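Local coordinates for protein deoxyhypusine hydroxylase (Homo sapiens, PDB 4D50) that hydroxylates the deoxyhypusine side chain of translation factor eIF5A at a peroxo-binding diiron centre, completing its conversion to hypusine, at residues Q222-V227 with L251-R256. Residues are numbered along the deposited sequence; the frame is centred on the assembly and turned at random.
Sequences QHEAAV and LGAIAR
A salt bridge joins the two segments at their exposed side: E224 OE1 accepts a hydrogen bond from R256 NE at 2.7 Å and a weak one from R256 NH2 at 3.1 Å, with E224 extended (chi1 and chi2 t) and R256 folded m, m. R256 is the N-cap residue of helix 257-265. In 222-227, H223 ND1 accepts a hydrogen bond from A225 N at 3.0 Å, and V227 N donates one to E224 O at 3.1 Å across the 3-10 turn 224-226. Segment 222-227 links the helices of the fourth HEAT-like repeat; 251-256 ends the first helix of the fifth and begins its link. Each helix exits through a left-handed residue, Q222 (phi/psi 63/26) and A255 (64/27). Q222 CA lies 5.3 Å from I254 CA, and V227 CA 6.9 Å from L251 CA. Q222 lies over the end of helix 241-254, its CD 3.6 Å from A253 O and its CA 3.8 Å from I254 CG1. Deeper, V227 (chi1 t) sets CG2 4.0 Å from I254 CG2 and CG1 4.1 Å from L251 CD2; C259 touches all three side chains.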
ATOM      1  N   GLN A 222      -9.845   5.308   8.690  1.00 14.69           N
ATOM      2  CA  GLN A 222     -10.727   4.411   9.465  1.00 15.15           C
ATOM      3  C   GLN A 222     -11.983   5.118   9.959  1.00 15.94           C
ATOM      4  O   GLN A 222     -12.590   4.688  10.974  1.00 17.97           O
ATOM      5  CB  GLN A 222      -9.959   3.748  10.661  1.00 16.36           C
ATOM      6  CG  GLN A 222      -9.585   2.308  10.416  1.00 18.56           C
ATOM      7  CD  GLN A 222      -9.111   1.578  11.669  1.00 20.08           C
ATOM      8  OE1 GLN A 222      -7.999   1.102  11.736  1.00 27.79           O
ATOM      9  NE2 GLN A 222      -9.978   1.480  12.675  1.00 24.99           N
ATOM     10  N   HIS A 223     -12.424   6.176   9.280  1.00 16.03           N
ATOM     11  CA  HIS A 223     -13.608   6.879   9.664  1.00 15.98           C
ATOM     12  C   HIS A 223     -14.813   6.245   8.961  1.00 15.89           C
ATOM     13  O   HIS A 223     -14.828   6.062   7.730  1.00 15.54           O
ATOM     14  CB  HIS A 223     -13.598   8.329   9.310  1.00 16.85           C
ATOM     15  CG  HIS A 223     -14.632   9.124  10.038  1.00 20.60           C
ATOM     16  ND1 HIS A 223     -15.983   9.063   9.751  1.00 20.05           N
ATOM     17  CD2 HIS A 223     -14.513   9.967  11.088  1.00 24.05           C
ATOM     18  CE1 HIS A 223     -16.652   9.849  10.571  1.00 19.66           C
ATOM     19  NE2 HIS A 223     -15.788  10.418  11.390  1.00 23.27           N
ATOM     20  N   GLU A 224     -15.818   5.920   9.764  1.00 18.86           N
ATOM     21  CA  GLU A 224     -16.956   5.144   9.308  1.00 20.65           C
ATOM     22  C   GLU A 224     -17.842   5.859   8.249  1.00 16.89           C
ATOM     23  O   GLU A 224     -18.631   5.210   7.558  1.00 16.81           O
ATOM     24  CB  GLU A 224     -17.795   4.787  10.569  1.00 25.54           C
ATOM     25  CG  GLU A 224     -18.596   3.506  10.523  1.00 32.32           C
ATOM     26  CD  GLU A 224     -19.262   3.189  11.869  1.00 37.51           C
ATOM     27  OE1 GLU A 224     -18.647   3.446  12.944  1.00 36.87           O
ATOM     28  OE2 GLU A 224     -20.409   2.661  11.846  1.00 49.97           O
ATOM     29  N   ALA A 225     -17.735   7.190   8.141  1.00 15.48           N
ATOM     30  CA  ALA A 225     -18.537   7.986   7.176  1.00 13.36           C
ATOM     31  C   ALA A 225     -18.220   7.560   5.746  1.00 13.24           C
ATOM     32  O   ALA A 225     -19.049   7.772   4.874  1.00 13.83           O
ATOM     33  CB  ALA A 225     -18.312   9.490   7.319  1.00 12.96           C
ATOM     34  N   ALA A 226     -17.042   6.957   5.552  1.00 12.41           N
ATOM     35  CA  ALA A 226     -16.570   6.522   4.210  1.00 11.35           C
ATOM     36  C   ALA A 226     -17.006   5.129   3.818  1.00 10.89           C
ATOM     37  O   ALA A 226     -16.871   4.795   2.653  1.00  9.84           O
ATOM     38  CB  ALA A 226     -15.056   6.553   4.129  1.00 11.41           C
ATOM     39  N   VAL A 227     -17.602   4.378   4.754  1.00 11.63           N
ATOM     40  CA  VAL A 227     -17.961   2.965   4.516  1.00 12.35           C
ATOM     41  C   VAL A 227     -18.862   2.764   3.285  1.00 13.63           C
ATOM     42  O   VAL A 227     -18.565   1.922   2.488  1.00 13.64           O
ATOM     43  CB  VAL A 227     -18.494   2.281   5.782  1.00 13.22           C
ATOM     44  CG1 VAL A 227     -19.180   0.939   5.480  1.00 12.60           C
ATOM     45  CG2 VAL A 227     -17.393   2.103   6.788  1.00 13.98           C
ATOM     46  N   LEU A 251     -12.149  -1.591   4.156  1.00 11.61           N
ATOM     47  CA  LEU A 251     -13.340  -2.121   4.831  1.00 12.27           C
ATOM     48  C   LEU A 251     -12.896  -3.110   5.926  1.00 12.79           C
ATOM     49  O   LEU A 251     -13.482  -3.109   7.046  1.00 14.33           O
ATOM     50  CB  LEU A 251     -14.304  -2.809   3.843  1.00 12.26           C
ATOM     51  CG  LEU A 251     -15.034  -1.787   2.973  1.00 12.09           C
ATOM     52  CD1 LEU A 251     -15.791  -2.401   1.803  1.00 12.21           C
ATOM     53  CD2 LEU A 251     -15.937  -0.935   3.827  1.00 12.55           C
ATOM     54  N   GLY A 252     -11.930  -3.942   5.583  1.00 11.37           N
ATOM     55  CA  GLY A 252     -11.254  -4.822   6.533  1.00 11.50           C
ATOM     56  C   GLY A 252     -10.654  -4.159   7.749  1.00 11.78           C
ATOM     57  O   GLY A 252     -10.832  -4.639   8.897  1.00 12.26           O
ATOM     58  N   ALA A 253      -9.944  -3.044   7.543  1.00 10.83           N
ATOM     59  CA  ALA A 253      -9.396  -2.306   8.622  1.00 12.36           C
ATOM     60  C   ALA A 253     -10.470  -1.704   9.531  1.00 14.82           C
ATOM     61  O   ALA A 253     -10.279  -1.715  10.741  1.00 17.61           O
ATOM     62  CB  ALA A 253      -8.560  -1.214   8.051  1.00 13.43           C
ATOM     63  N   ILE A 254     -11.553  -1.181   8.948  1.00 14.20           N
ATOM     64  CA  ILE A 254     -12.596  -0.501   9.719  1.00 17.23           C
ATOM     65  C   ILE A 254     -13.305  -1.571  10.520  1.00 17.98           C
ATOM     66  O   ILE A 254     -13.503  -1.420  11.708  1.00 20.73           O
ATOM     67  CB  ILE A 254     -13.502   0.331   8.806  1.00 15.73           C
ATOM     68  CG1 ILE A 254     -12.645   1.433   8.164  1.00 15.55           C
ATOM     69  CG2 ILE A 254     -14.689   0.950   9.545  1.00 15.03           C
ATOM     70  CD1 ILE A 254     -13.239   2.102   6.948  1.00 16.20           C
ATOM     71  N   ALA A 255     -13.662  -2.663   9.861  1.00 18.77           N
ATOM     72  CA  ALA A 255     -14.128  -3.908  10.536  1.00 19.52           C
ATOM     73  C   ALA A 255     -15.462  -3.736  11.322  1.00 20.68           C
ATOM     74  O   ALA A 255     -15.700  -4.468  12.286  1.00 18.86           O
ATOM     75  CB  ALA A 255     -13.034  -4.456  11.410  1.00 19.14           C
ATOM     76  N   ARG A 256     -16.313  -2.783  10.892  1.00 22.15           N
ATOM     77  CA  ARG A 256     -17.616  -2.601  11.508  1.00 26.92           C
ATOM     78  C   ARG A 256     -18.496  -3.676  10.866  1.00 24.97           C
ATOM     79  O   ARG A 256     -18.208  -4.135   9.756  1.00 22.44           O
ATOM     80  CB  ARG A 256     -18.185  -1.193  11.245  1.00 24.93           C
ATOM     81  CG  ARG A 256     -17.399  -0.073  11.932  1.00 26.64           C
ATOM     82  CD  ARG A 256     -17.587  -0.125  13.435  1.00 30.10           C
ATOM     83  NE  ARG A 256     -17.719   1.150  14.116  1.00 34.44           N
ATOM     84  CZ  ARG A 256     -16.956   1.645  15.100  1.00 37.43           C
ATOM     85  NH1 ARG A 256     -15.842   1.047  15.528  1.00 37.35           N
ATOM     86  NH2 ARG A 256     -17.327   2.793  15.664  1.00 35.37           N
TER